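PDB 5CGZ: 4-oxalmesaconate hydratase from Pseudomonas putida, which catalyses the zinc-dependent hydration of oxalomesaconate in its enol form to 4-carboxy-4-hydroxy-2-oxoadipate, the third step of gallate degradation. Local coordinates for residues S8-D13 with G84-R89; G20-H25 with E72-S77; V101-Q106 with E140-G145; D170-I175 with V208-N213. One frame throughout, in Å; residues are numbered along the deposited sequence.

Overall arrangement
Contacts 1, 2 and 4 are interior; contact 3 is the most peripheral, its centre about 22 Å from the centre of the chain and one participant, Lys143, exposed. Contact 1, at the metal site, sets the zinc ligand His10 and its neighbour Ala9 against the 84-89 loop, the imidazole edge meeting Asp85 and Met88 meeting Ala9. Contact 2 packs helix 13-27 against the end of helix 56-74 with aliphatic groups and one shared water. It touches contact 4 directly, Ala21 and Leu24 meeting Leu173, and both reach the same mixed sheet. Contact 4 sets a phenylalanine of strand 171-174 on the end of helix 193-212, next to other subunits. Contact 3 relies on an arginine and a backbone carbonyl.

Contact 1: S8-D13 with G84-R89; sequences SAHSAD and GDYPMR. With ZN (zinc ion), chain C.
His10 presents the rim of its imidazole to the 84-89 loop: CD2 lies 3.5 Å from Asp85 CB, which sits near the ring plane. The carboxylate of Asp85 is turned steeply to that ring, their planes 73° apart, and its OD2 accepts a hydrogen bond from the backbone N of Gly43. Tyr86 comes in obliquely beyond, its plane 43° from the imidazole, with CE1 4.0 Å from His10 NE2. That nitrogen is hydrogen-bonded to Asp122, which also receives the backbone N of Tyr86, so one carboxylate ties both sides of the contact and fixes the rotation of the imidazole. The other ring nitrogen, ND1, binds zinc at 2.1 Å. With CG beside the backbone N and anti to the carbonyl carbon (chi1 -47°), the His10 ring lies with the CB of Ala9 over the centre of one face. Asp13 OD1 is the second ligand from segment 8-13, at the start of helix 13-27, 2.0 Å from the zinc; Glu44, His123 and a water complete the site. Asp13 OD2 forms a salt bridge with Arg17, a second-shell partner that would steady the carboxylate. Met88, bent at its end, brings SD 3.9 Å from Ala9 O and CE 4.3 Å from Ala9 CB. His10, Asp13 and His123 are consistent with the zinc site of the MshB deacetylase family, to which this hydratase belongs. Segment 8-13 joins strand 3-8 to helix 13-27, and the 84-89 loop leads from strand 76-80 to helix 92-105; helix 122-138 packs against both through His123, Ala126 and Leu125.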
loop_
_atom_site.group_PDB
_atom_site.type_symbol
_atom_site.label_atom_id
_atom_site.label_comp_id
_atom_site.label_asym_id
_atom_site.label_seq_id
_atom_site.Cartn_x
_atom_site.Cartn_y
_atom_site.Cartn_z
ATOM N N SER A 8 -25.192 -4.210 10.336
ATOM C CA SER A 8 -25.535 -3.076 9.490
ATOM C C SER A 8 -25.473 -1.773 10.299
ATOM O O SER A 8 -26.124 -1.672 11.339
ATOM C CB SER A 8 -26.939 -3.311 8.912
ATOM O OG SER A 8 -27.331 -2.312 8.004
ATOM N N ALA A 9 -24.689 -0.786 9.863
ATOM C CA ALA A 9 -24.583 0.461 10.638
ATOM C C ALA A 9 -25.930 1.189 10.717
ATOM O O ALA A 9 -26.354 1.650 11.779
ATOM C CB ALA A 9 -23.537 1.387 10.040
ATOM N N HIS A 10 -26.583 1.287 9.569
ATOM C CA HIS A 10 -27.878 1.932 9.444
ATOM C C HIS A 10 -28.846 0.890 8.909
ATOM O O HIS A 10 -28.428 -0.043 8.228
ATOM C CB HIS A 10 -27.775 3.138 8.514
ATOM C CG HIS A 10 -26.600 4.019 8.817
ATOM N ND1 HIS A 10 -25.519 4.144 7.965
ATOM C CD2 HIS A 10 -26.319 4.792 9.894
ATOM C CE1 HIS A 10 -24.636 4.972 8.496
ATOM N NE2 HIS A 10 -25.096 5.377 9.669
ATOM N N SER A 11 -30.131 1.053 9.192
ATOM C CA SER A 11 -31.102 0.001 8.899
ATOM C C SER A 11 -31.184 -0.387 7.415
ATOM O O SER A 11 -31.435 -1.543 7.112
ATOM C CB SER A 11 -32.494 0.406 9.417
ATOM O OG SER A 11 -32.914 1.655 8.893
ATOM N N ALA A 12 -30.945 0.543 6.490
ATOM C CA ALA A 12 -31.081 0.221 5.062
ATOM C C ALA A 12 -29.874 -0.521 4.465
ATOM O O ALA A 12 -29.979 -1.183 3.426
ATOM C CB ALA A 12 -31.345 1.492 4.259
ATOM N N ASP A 13 -28.730 -0.418 5.122
ATOM C CA ASP A 13 -27.501 -0.934 4.542
ATOM C C ASP A 13 -27.537 -2.422 4.210
ATOM O O ASP A 13 -27.038 -2.821 3.162
ATOM C CB ASP A 13 -26.332 -0.634 5.474
ATOM C CG ASP A 13 -25.854 0.795 5.338
ATOM O OD1 ASP A 13 -25.832 1.527 6.349
ATOM O OD2 ASP A 13 -25.500 1.180 4.203
ATOM N N GLY A 84 -28.110 5.328 17.513
ATOM C CA GLY A 84 -28.011 6.646 16.897
ATOM C C GLY A 84 -26.953 6.762 15.807
ATOM O O GLY A 84 -25.861 6.199 15.928
ATOM N N ASP A 85 -27.276 7.496 14.743
ATOM C CA ASP A 85 -26.340 7.712 13.639
ATOM C C ASP A 85 -25.918 9.178 13.544
ATOM O O ASP A 85 -26.555 10.048 14.134
ATOM C CB ASP A 85 -26.964 7.278 12.314
ATOM C CG ASP A 85 -28.097 8.202 11.879
ATOM O OD1 ASP A 85 -28.868 8.647 12.756
ATOM O OD2 ASP A 85 -28.205 8.493 10.666
ATOM N N TYR A 86 -24.845 9.439 12.800
ATOM C CA TYR A 86 -24.408 10.806 12.488
ATOM C C TYR A 86 -24.407 11.750 13.676
ATOM O O TYR A 86 -25.141 12.732 13.667
ATOM C CB TYR A 86 -25.294 11.417 11.403
ATOM C CG TYR A 86 -25.008 10.944 9.998
ATOM C CD1 TYR A 86 -25.268 9.632 9.620
ATOM C CD2 TYR A 86 -24.506 11.817 9.038
ATOM C CE1 TYR A 86 -25.027 9.193 8.333
ATOM C CE2 TYR A 86 -24.257 11.386 7.733
ATOM C CZ TYR A 86 -24.518 10.075 7.393
ATOM O OH TYR A 86 -24.285 9.635 6.106
ATOM N N PRO A 87 -23.565 11.483 14.684
ATOM C CA PRO A 87 -22.576 10.405 14.703
ATOM C C PRO A 87 -23.049 9.166 15.439
ATOM O O PRO A 87 -23.720 9.260 16.472
ATOM C CB PRO A 87 -21.408 11.035 15.465
ATOM C CG PRO A 87 -22.133 11.864 16.522
ATOM C CD PRO A 87 -23.390 12.399 15.827
ATOM N N MET A 88 -22.667 8.006 14.921
ATOM C CA MET A 88 -22.777 6.771 15.676
ATOM C C MET A 88 -21.598 6.674 16.645
ATOM O O MET A 88 -20.446 6.881 16.260
ATOM C CB MET A 88 -22.816 5.569 14.732
ATOM C CG MET A 88 -23.175 4.262 15.408
ATOM S SD MET A 88 -23.578 2.975 14.195
ATOM C CE MET A 88 -21.971 2.258 13.972
ATOM N N ARG A 89 -21.891 6.381 17.907
ATOM C CA ARG A 89 -20.860 6.160 18.922
ATOM C C ARG A 89 -21.197 4.915 19.732
ATOM O O ARG A 89 -22.358 4.674 20.034
ATOM C CB ARG A 89 -20.733 7.377 19.854
ATOM C CG ARG A 89 -20.175 8.638 19.184
ATOM C CD ARG A 89 -18.703 8.444 18.781
ATOM N NE ARG A 89 -18.092 9.673 18.269
ATOM C CZ ARG A 89 -17.978 9.972 16.977
ATOM N NH1 ARG A 89 -18.435 9.134 16.055
ATOM N NH2 ARG A 89 -17.408 11.115 16.605
HETATM ZN ZN ZN C . -25.223 3.406 6.064
HETATM O O HOH W 1 -25.730 4.079 3.719
#

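Contact 2: G20-H25 with E72-S77; sequences GAIALH and EILGAS
Ile22 has CG2 anti to its backbone N while CG1 lies beside that N (chi1 -67°), which sends the CG2 methyl across to the 72-77 segment. There it meets two groups at once, Ala76 CB at 3.6 Å and Leu74 CB at 3.8 Å, and so touches residues on both sides of Gly75. Leu74 carries CG anti to its carbonyl carbon (chi1 -62°), and its CD2 methyl lies 4.2 Å from the CB of Ala23. The closest approach of the two backbones is here too: Ala23 CA lies 3.4 Å from Leu74 O, with an angle of 150° at the hydrogen, a CA-H...O contact probably allowed by the small alanine. A water donates to both Ala23 O and Leu74 O, 3.0 Å from each, and links the two main chains. Helix 56-74 ends just here in a Schellman motif: Gly75, with positive phi, is its C-prime residue, and Ala76 N bonds back to Ala71 O. The turn delivers the chain into strand 76-80, one of the two outermost strands within this chain of the Rossmann-like sheet, on which helix 13-27 packs. Ile22 reaches Met32 and Val34 of the neighbouring strand 31-36, and Ala76 also touches Met32. Further along helix 13-27, His25 NE2 is hydrogen-bonded to Leu239 N of a neighbouring subunit. Leu74 packs on Ala185 of helix 179-186.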
loop_
_atom_site.group_PDB
_atom_site.type_symbol
_atom_site.label_atom_id
_atom_site.label_comp_id
_atom_site.label_asym_id
_atom_site.label_seq_id
_atom_site.Cartn_x
_atom_site.Cartn_y
_atom_site.Cartn_z
ATOM N N GLY A 20 -28.781 -10.038 -1.291
ATOM C CA GLY A 20 -28.522 -11.273 -2.016
ATOM C C GLY A 20 -27.921 -12.346 -1.127
ATOM O O GLY A 20 -28.394 -13.480 -1.110
ATOM N N ALA A 21 -26.870 -11.995 -0.389
ATOM C CA ALA A 21 -26.187 -12.959 0.457
ATOM C C ALA A 21 -27.150 -13.532 1.503
ATOM O O ALA A 21 -27.101 -14.720 1.826
ATOM C CB ALA A 21 -24.968 -12.313 1.136
ATOM N N ILE A 22 -28.016 -12.680 2.034
ATOM C CA ILE A 22 -28.982 -13.112 3.044
ATOM C C ILE A 22 -29.986 -14.114 2.454
ATOM O O ILE A 22 -30.158 -15.222 2.982
ATOM C CB ILE A 22 -29.726 -11.897 3.660
ATOM C CG1 ILE A 22 -28.740 -11.046 4.479
ATOM C CG2 ILE A 22 -30.888 -12.371 4.539
ATOM C CD1 ILE A 22 -29.281 -9.704 4.935
ATOM N N ALA A 23 -30.621 -13.734 1.345
ATOM C CA ALA A 23 -31.614 -14.586 0.698
ATOM C C ALA A 23 -30.998 -15.896 0.226
ATOM O O ALA A 23 -31.616 -16.957 0.345
ATOM C CB ALA A 23 -32.267 -13.852 -0.478
ATOM N N LEU A 24 -29.778 -15.827 -0.304
ATOM C CA LEU A 24 -29.125 -17.015 -0.843
ATOM C C LEU A 24 -28.839 -18.033 0.266
ATOM O O LEU A 24 -29.139 -19.224 0.126
ATOM C CB LEU A 24 -27.825 -16.648 -1.582
ATOM C CG LEU A 24 -27.164 -17.789 -2.367
ATOM C CD1 LEU A 24 -28.020 -18.206 -3.559
ATOM C CD2 LEU A 24 -25.747 -17.433 -2.824
ATOM N N HIS A 25 -28.254 -17.580 1.369
ATOM C CA HIS A 25 -27.904 -18.523 2.429
ATOM C C HIS A 25 -29.147 -19.012 3.195
ATOM O O HIS A 25 -29.172 -20.147 3.674
ATOM C CB HIS A 25 -26.872 -17.906 3.383
ATOM C CG HIS A 25 -25.504 -17.779 2.776
ATOM N ND1 HIS A 25 -25.143 -16.717 1.973
ATOM C CD2 HIS A 25 -24.427 -18.602 2.822
ATOM C CE1 HIS A 25 -23.893 -16.881 1.566
ATOM N NE2 HIS A 25 -23.437 -18.016 2.067
ATOM N N GLU A 72 -38.211 -9.806 6.148
ATOM C CA GLU A 72 -39.221 -10.844 5.939
ATOM C C GLU A 72 -39.090 -11.420 4.534
ATOM O O GLU A 72 -39.068 -12.633 4.344
ATOM C CB GLU A 72 -40.633 -10.276 6.165
ATOM C CG GLU A 72 -41.739 -11.319 6.371
ATOM C CD GLU A 72 -42.496 -11.668 5.093
ATOM O OE1 GLU A 72 -42.366 -10.931 4.089
ATOM O OE2 GLU A 72 -43.227 -12.684 5.095
ATOM N N ILE A 73 -38.989 -10.530 3.555
ATOM C CA ILE A 73 -38.811 -10.921 2.156
ATOM C C ILE A 73 -37.525 -11.727 1.935
ATOM O O ILE A 73 -37.524 -12.725 1.212
ATOM C CB ILE A 73 -38.781 -9.685 1.234
ATOM C CG1 ILE A 73 -40.163 -9.026 1.183
ATOM C CG2 ILE A 73 -38.270 -10.063 -0.159
ATOM C CD1 ILE A 73 -40.191 -7.688 0.480
ATOM N N LEU A 74 -36.435 -11.300 2.571
ATOM C CA LEU A 74 -35.140 -11.947 2.374
ATOM C C LEU A 74 -35.043 -13.270 3.139
ATOM O O LEU A 74 -34.276 -14.154 2.759
ATOM C CB LEU A 74 -34.009 -11.004 2.798
ATOM C CG LEU A 74 -33.908 -9.700 1.991
ATOM C CD1 LEU A 74 -32.915 -8.743 2.655
ATOM C CD2 LEU A 74 -33.521 -9.973 0.527
ATOM N N GLY A 75 -35.823 -13.407 4.208
ATOM C CA GLY A 75 -35.774 -14.605 5.032
ATOM C C GLY A 75 -34.805 -14.489 6.204
ATOM O O GLY A 75 -34.159 -15.461 6.583
ATOM N N ALA A 76 -34.699 -13.297 6.784
ATOM C CA ALA A 76 -33.818 -13.084 7.932
ATOM C C ALA A 76 -34.597 -12.581 9.126
ATOM O O ALA A 76 -35.661 -11.989 8.969
ATOM C CB ALA A 76 -32.724 -12.086 7.591
ATOM N N SER A 77 -34.061 -12.799 10.322
ATOM C CA SER A 77 -34.556 -12.084 11.487
ATOM C C SER A 77 -33.730 -10.809 11.629
ATOM O O SER A 77 -32.612 -10.732 11.109
ATOM C CB SER A 77 -34.470 -12.945 12.746
ATOM O OG SER A 77 -33.139 -13.354 13.004
HETATM O O HOH W 2 -34.521 -16.681 1.141
#

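Contact 3: V101-Q106 with E140-G145; sequences VYRRVQ and EGYKPG
The backbones of helix segment 101-105 and the 140-145 loop stay apart, Arg103 and Lys143 being the nearest pair with CA atoms 9.9 Å from each other, and the arginine side chain spans the interval. Arg103 bends at chi2 before running out extended, which turns its guanidinium end-on to the carbonyl of Tyr142. NH1 and NH2 both donate to Tyr142 O, each at 2.9 Å, with both bonds bent, at 145° and 142°, so one oxygen takes a two-pronged grip. It lies near the guanidinium plane, whereas the nitrogens approach from the same face of the carbonyl, NH1 well above its plane. The Tyr142 ring approaches the same guanidinium, CD2 over one face toward the rim, 3.6 Å from Arg103 NH2, while the ring turns an edge to that nitrogen, the two planes 59° apart. On one face of the tyrosine ring, over its centre, lies CG of Lys143. Arg103 NE donates to Ala137 O, and NH1 also forms a salt bridge with Glu146. An alanine in place of Arg103 would remove these donors, and is likely to leave Tyr142 O and the Glu146 carboxylate without their mate and the loop less firmly held to the helix. Tyr142 OH and Lys143 NZ both reach Asp100 on helix 92-105, a second clasp between helix and loop. The loop follows helix 122-138, whose Ile136 packs on Tyr142, and leads to strand 154-157; another subunit meets it through Arg42 and Trp49.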
loop_
_atom_site.group_PDB
_atom_site.type_symbol
_atom_site.label_atom_id
_atom_site.label_comp_id
_atom_site.label_asym_id
_atom_site.label_seq_id
_atom_site.Cartn_x
_atom_site.Cartn_y
_atom_site.Cartn_z
ATOM N N VAL A 101 -24.943 -11.230 21.042
ATOM C CA VAL A 101 -25.586 -11.687 19.811
ATOM C C VAL A 101 -24.761 -12.811 19.189
ATOM O O VAL A 101 -25.312 -13.832 18.771
ATOM C CB VAL A 101 -25.777 -10.539 18.800
ATOM C CG1 VAL A 101 -26.305 -11.072 17.465
ATOM C CG2 VAL A 101 -26.734 -9.494 19.381
ATOM N N TYR A 102 -23.440 -12.630 19.141
ATOM C CA TYR A 102 -22.544 -13.665 18.620
ATOM C C TYR A 102 -22.699 -14.972 19.387
ATOM O O TYR A 102 -22.782 -16.047 18.789
ATOM C CB TYR A 102 -21.081 -13.222 18.701
ATOM C CG TYR A 102 -20.533 -12.475 17.494
ATOM C CD1 TYR A 102 -19.972 -13.162 16.420
ATOM C CD2 TYR A 102 -20.523 -11.080 17.458
ATOM C CE1 TYR A 102 -19.438 -12.478 15.319
ATOM C CE2 TYR A 102 -19.985 -10.383 16.363
ATOM C CZ TYR A 102 -19.449 -11.092 15.301
ATOM O OH TYR A 102 -18.923 -10.414 14.223
ATOM N N ARG A 103 -22.704 -14.878 20.714
ATOM C CA ARG A 103 -22.801 -16.070 21.557
ATOM C C ARG A 103 -24.129 -16.805 21.310
ATOM O O ARG A 103 -24.179 -18.032 21.312
ATOM C CB ARG A 103 -22.650 -15.691 23.036
ATOM C CG ARG A 103 -21.222 -15.326 23.474
ATOM C CD ARG A 103 -20.392 -16.571 23.667
ATOM N NE ARG A 103 -18.991 -16.329 24.003
ATOM C CZ ARG A 103 -18.517 -16.178 25.239
ATOM N NH1 ARG A 103 -19.339 -16.211 26.286
ATOM N NH2 ARG A 103 -17.211 -15.985 25.430
ATOM N N ARG A 104 -25.195 -16.051 21.072
ATOM C CA ARG A 104 -26.513 -16.636 20.834
ATOM C C ARG A 104 -26.659 -17.204 19.418
ATOM O O ARG A 104 -27.162 -18.304 19.223
ATOM C CB ARG A 104 -27.598 -15.586 21.087
ATOM C CG ARG A 104 -29.012 -16.089 20.892
ATOM C CD ARG A 104 -30.032 -14.979 21.125
ATOM N NE ARG A 104 -30.152 -14.071 19.983
ATOM C CZ ARG A 104 -29.822 -12.780 20.012
ATOM N NH1 ARG A 104 -29.345 -12.233 21.128
ATOM N NH2 ARG A 104 -29.972 -12.032 18.925
ATOM N N VAL A 105 -26.212 -16.448 18.426
ATOM C CA VAL A 105 -26.391 -16.844 17.038
ATOM C C VAL A 105 -25.356 -17.882 16.585
ATOM O O VAL A 105 -25.654 -18.745 15.756
ATOM C CB VAL A 105 -26.326 -15.606 16.110
ATOM C CG1 VAL A 105 -26.277 -16.032 14.638
ATOM C CG2 VAL A 105 -27.512 -14.681 16.384
ATOM N N GLN A 106 -24.148 -17.802 17.139
ATOM C CA GLN A 106 -23.043 -18.668 16.717
ATOM C C GLN A 106 -22.880 -18.682 15.188
ATOM O O GLN A 106 -22.897 -19.740 14.559
ATOM C CB GLN A 106 -23.264 -20.092 17.240
ATOM C CG GLN A 106 -23.243 -20.208 18.771
ATOM C CD GLN A 106 -21.830 -20.207 19.335
ATOM O OE1 GLN A 106 -20.876 -20.566 18.645
ATOM N NE2 GLN A 106 -21.689 -19.795 20.592
ATOM N N GLU A 140 -12.729 -17.354 26.520
ATOM C CA GLU A 140 -13.287 -18.254 27.520
ATOM C C GLU A 140 -13.427 -17.529 28.864
ATOM O O GLU A 140 -14.105 -18.004 29.771
ATOM C CB GLU A 140 -12.425 -19.520 27.633
ATOM C CG GLU A 140 -12.605 -20.431 26.410
ATOM C CD GLU A 140 -11.747 -21.689 26.429
ATOM O OE1 GLU A 140 -11.187 -22.039 25.362
ATOM O OE2 GLU A 140 -11.642 -22.338 27.493
ATOM N N GLY A 141 -12.821 -16.348 28.963
ATOM C CA GLY A 141 -12.944 -15.523 30.152
ATOM C C GLY A 141 -14.096 -14.534 30.069
ATOM O O GLY A 141 -14.388 -13.817 31.031
ATOM N N TYR A 142 -14.749 -14.472 28.914
ATOM C CA TYR A 142 -15.946 -13.644 28.792
ATOM C C TYR A 142 -17.169 -14.504 29.065
ATOM O O TYR A 142 -17.436 -15.448 28.314
ATOM C CB TYR A 142 -16.060 -12.998 27.406
ATOM C CG TYR A 142 -17.347 -12.227 27.242
ATOM C CD1 TYR A 142 -17.564 -11.048 27.956
ATOM C CD2 TYR A 142 -18.354 -12.682 26.397
ATOM C CE1 TYR A 142 -18.755 -10.341 27.832
ATOM C CE2 TYR A 142 -19.550 -11.977 26.253
ATOM C CZ TYR A 142 -19.740 -10.804 26.976
ATOM O OH TYR A 142 -20.916 -10.093 26.852
ATOM N N LYS A 143 -17.906 -14.164 30.128
ATOM C CA LYS A 143 -19.035 -14.967 30.601
ATOM C C LYS A 143 -18.666 -16.445 30.616
ATOM O O LYS A 143 -19.220 -17.240 29.855
ATOM C CB LYS A 143 -20.282 -14.727 29.741
ATOM C CG LYS A 143 -20.782 -13.280 29.817
ATOM C CD LYS A 143 -22.181 -13.090 29.239
ATOM C CE LYS A 143 -22.631 -11.633 29.416
ATOM N NZ LYS A 143 -24.057 -11.396 29.002
ATOM N N PRO A 144 -17.715 -16.808 31.489
ATOM C CA PRO A 144 -17.152 -18.160 31.572
ATOM C C PRO A 144 -18.258 -19.198 31.674
ATOM O O PRO A 144 -19.266 -18.941 32.327
ATOM C CB PRO A 144 -16.318 -18.119 32.852
ATOM C CG PRO A 144 -16.051 -16.672 33.102
ATOM C CD PRO A 144 -17.254 -15.946 32.591
ATOM N N GLY A 145 -18.089 -20.341 31.026
ATOM C CA GLY A 145 -19.118 -21.361 31.050
ATOM C C GLY A 145 -20.013 -21.348 29.827
ATOM O O GLY A 145 -20.537 -22.391 29.438
#

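Contact 4: D170-I175 with V208-N213; sequences DTFLDI and VQAKRN
Strand 171-174, outermost within this chain, packs here on the C-terminal end of helix 193-212, a strand-to-helix contact carried by the ring of Phe172. Its CB lies 3.7 Å from the CB of Ala210, and the backbone N of that alanine sits over one ring face, toward the rim. With CG anti to the carbonyl carbon (chi1 -73°), the ring reaches the helix, CZ lying 3.7 Å from Gln209 OE1, which is oblique to the ring. That amide stands 72° from the ring plane, its oxygen hydrogen-bonded to Arg206. At the adjoining CE2, Asn213 ND2 lies 4.2 Å away, again obliquely, and donates to Gln209 O across 2.7 Å from above the carbonyl plane. The strand opens with a classic beta bulge, Asp170 and Thr171 both facing Leu228, and continues the sheet into a neighbouring subunit, with which Thr171, Phe172 and Leu173 pair in parallel. An alanine at Phe172 would probably open a gap between strand and helix, with Ala210 and the Gln209 amide losing the ring they pack on. Asn213 is hydrogen-bonded through OD1 to Tyr119 and through ND2 to Gln161 of another subunit, and Gln209 NE2 to Tyr198 OH of that subunit.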
loop_
_atom_site.group_PDB
_atom_site.type_symbol
_atom_site.label_atom_id
_atom_site.label_comp_id
_atom_site.label_asym_id
_atom_site.label_seq_id
_atom_site.Cartn_x
_atom_site.Cartn_y
_atom_site.Cartn_z
ATOM N N ASP A 170 -12.516 -9.734 -3.138
ATOM C CA ASP A 170 -11.713 -10.928 -3.410
ATOM C C ASP A 170 -12.643 -12.143 -3.519
ATOM O O ASP A 170 -12.206 -13.264 -3.798
ATOM C CB ASP A 170 -10.648 -11.147 -2.323
ATOM C CG ASP A 170 -11.247 -11.245 -0.913
ATOM O OD1 ASP A 170 -12.242 -11.965 -0.713
ATOM O OD2 ASP A 170 -10.725 -10.594 0.003
ATOM N N THR A 171 -13.932 -11.903 -3.310
ATOM C CA THR A 171 -14.932 -12.974 -3.337
ATOM C C THR A 171 -16.196 -12.473 -4.026
ATOM O O THR A 171 -16.733 -11.439 -3.647
ATOM C CB THR A 171 -15.273 -13.458 -1.905
ATOM O OG1 THR A 171 -14.085 -13.931 -1.263
ATOM C CG2 THR A 171 -16.319 -14.591 -1.915
ATOM N N PHE A 172 -16.655 -13.181 -5.057
ATOM C CA PHE A 172 -17.955 -12.881 -5.660
ATOM C C PHE A 172 -18.964 -13.958 -5.310
ATOM O O PHE A 172 -18.730 -15.153 -5.536
ATOM C CB PHE A 172 -17.867 -12.755 -7.189
ATOM C CG PHE A 172 -17.195 -11.500 -7.658
ATOM C CD1 PHE A 172 -17.780 -10.263 -7.434
ATOM C CD2 PHE A 172 -15.987 -11.557 -8.339
ATOM C CE1 PHE A 172 -17.162 -9.092 -7.866
ATOM C CE2 PHE A 172 -15.365 -10.398 -8.783
ATOM C CZ PHE A 172 -15.952 -9.161 -8.539
ATOM N N LEU A 173 -20.088 -13.520 -4.763
ATOM C CA LEU A 173 -21.189 -14.411 -4.439
ATOM C C LEU A 173 -22.220 -14.336 -5.558
ATOM O O LEU A 173 -22.765 -13.268 -5.821
ATOM C CB LEU A 173 -21.823 -14.030 -3.099
ATOM C CG LEU A 173 -22.904 -14.967 -2.559
ATOM C CD1 LEU A 173 -22.284 -16.306 -2.125
ATOM C CD2 LEU A 173 -23.668 -14.306 -1.405
ATOM N N ASP A 174 -22.474 -15.461 -6.217
ATOM C CA ASP A 174 -23.466 -15.501 -7.288
ATOM C C ASP A 174 -24.860 -15.487 -6.686
ATOM O O ASP A 174 -25.290 -16.471 -6.087
ATOM C CB ASP A 174 -23.273 -16.744 -8.163
ATOM C CG ASP A 174 -24.230 -16.783 -9.347
ATOM O OD1 ASP A 174 -25.071 -15.864 -9.481
ATOM O OD2 ASP A 174 -24.145 -17.745 -10.143
ATOM N N ILE A 175 -25.565 -14.373 -6.845
ATOM C CA ILE A 175 -26.894 -14.240 -6.264
ATOM C C ILE A 175 -27.980 -14.256 -7.338
ATOM O O ILE A 175 -29.112 -13.837 -7.097
ATOM C CB ILE A 175 -27.034 -12.936 -5.435
ATOM C CG1 ILE A 175 -26.864 -11.707 -6.334
ATOM C CG2 ILE A 175 -26.046 -12.925 -4.265
ATOM C CD1 ILE A 175 -27.380 -10.417 -5.680
ATOM N N VAL A 208 -21.148 -9.513 -14.309
ATOM C CA VAL A 208 -20.274 -9.645 -15.475
ATOM C C VAL A 208 -18.844 -9.957 -15.042
ATOM O O VAL A 208 -18.183 -10.807 -15.635
ATOM C CB VAL A 208 -20.289 -8.363 -16.351
ATOM C CG1 VAL A 208 -19.156 -8.392 -17.386
ATOM C CG2 VAL A 208 -21.645 -8.208 -17.047
ATOM N N GLN A 209 -18.370 -9.283 -13.993
ATOM C CA GLN A 209 -17.002 -9.496 -13.519
ATOM C C GLN A 209 -16.818 -10.896 -12.931
ATOM O O GLN A 209 -15.797 -11.532 -13.159
ATOM C CB GLN A 209 -16.614 -8.435 -12.488
ATOM C CG GLN A 209 -16.641 -7.006 -13.049
ATOM C CD GLN A 209 -16.524 -5.948 -11.957
ATOM O OE1 GLN A 209 -16.242 -6.261 -10.800
ATOM N NE2 GLN A 209 -16.745 -4.690 -12.325
ATOM N N ALA A 210 -17.802 -11.367 -12.169
ATOM C CA ALA A 210 -17.758 -12.723 -11.636
ATOM C C ALA A 210 -17.710 -13.741 -12.781
ATOM O O ALA A 210 -16.914 -14.685 -12.757
ATOM C CB ALA A 210 -18.967 -12.984 -10.729
ATOM N N LYS A 211 -18.551 -13.531 -13.792
ATOM C CA LYS A 211 -18.556 -14.406 -14.960
ATOM C C LYS A 211 -17.178 -14.421 -15.618
ATOM O O LYS A 211 -16.657 -15.481 -15.977
ATOM C CB LYS A 211 -19.629 -13.973 -15.967
ATOM C CG LYS A 211 -19.687 -14.866 -17.208
ATOM C CD LYS A 211 -19.910 -16.331 -16.791
ATOM C CE LYS A 211 -19.948 -17.274 -17.987
ATOM N NZ LYS A 211 -21.066 -16.950 -18.910
ATOM N N ARG A 212 -16.569 -13.246 -15.747
ATOM C CA ARG A 212 -15.237 -13.164 -16.345
ATOM C C ARG A 212 -14.255 -14.016 -15.541
ATOM O O ARG A 212 -13.355 -14.638 -16.097
ATOM C CB ARG A 212 -14.759 -11.708 -16.416
ATOM C CG ARG A 212 -13.391 -11.501 -17.093
ATOM C CD ARG A 212 -13.416 -11.913 -18.569
ATOM N NE ARG A 212 -12.593 -11.050 -19.423
ATOM C CZ ARG A 212 -11.286 -11.215 -19.640
ATOM N NH1 ARG A 212 -10.623 -12.220 -19.069
ATOM N NH2 ARG A 212 -10.634 -10.366 -20.431
ATOM N N ASN A 213 -14.446 -14.074 -14.228
ATOM C CA ASN A 213 -13.488 -14.784 -13.394
ATOM C C ASN A 213 -13.777 -16.281 -13.262
ATOM O O ASN A 213 -13.081 -16.964 -12.518
ATOM C CB ASN A 213 -13.415 -14.138 -12.011
ATOM C CG ASN A 213 -12.589 -12.861 -12.018
ATOM O OD1 ASN A 213 -11.355 -12.905 -11.952
ATOM N ND2 ASN A 213 -13.265 -11.718 -12.112
#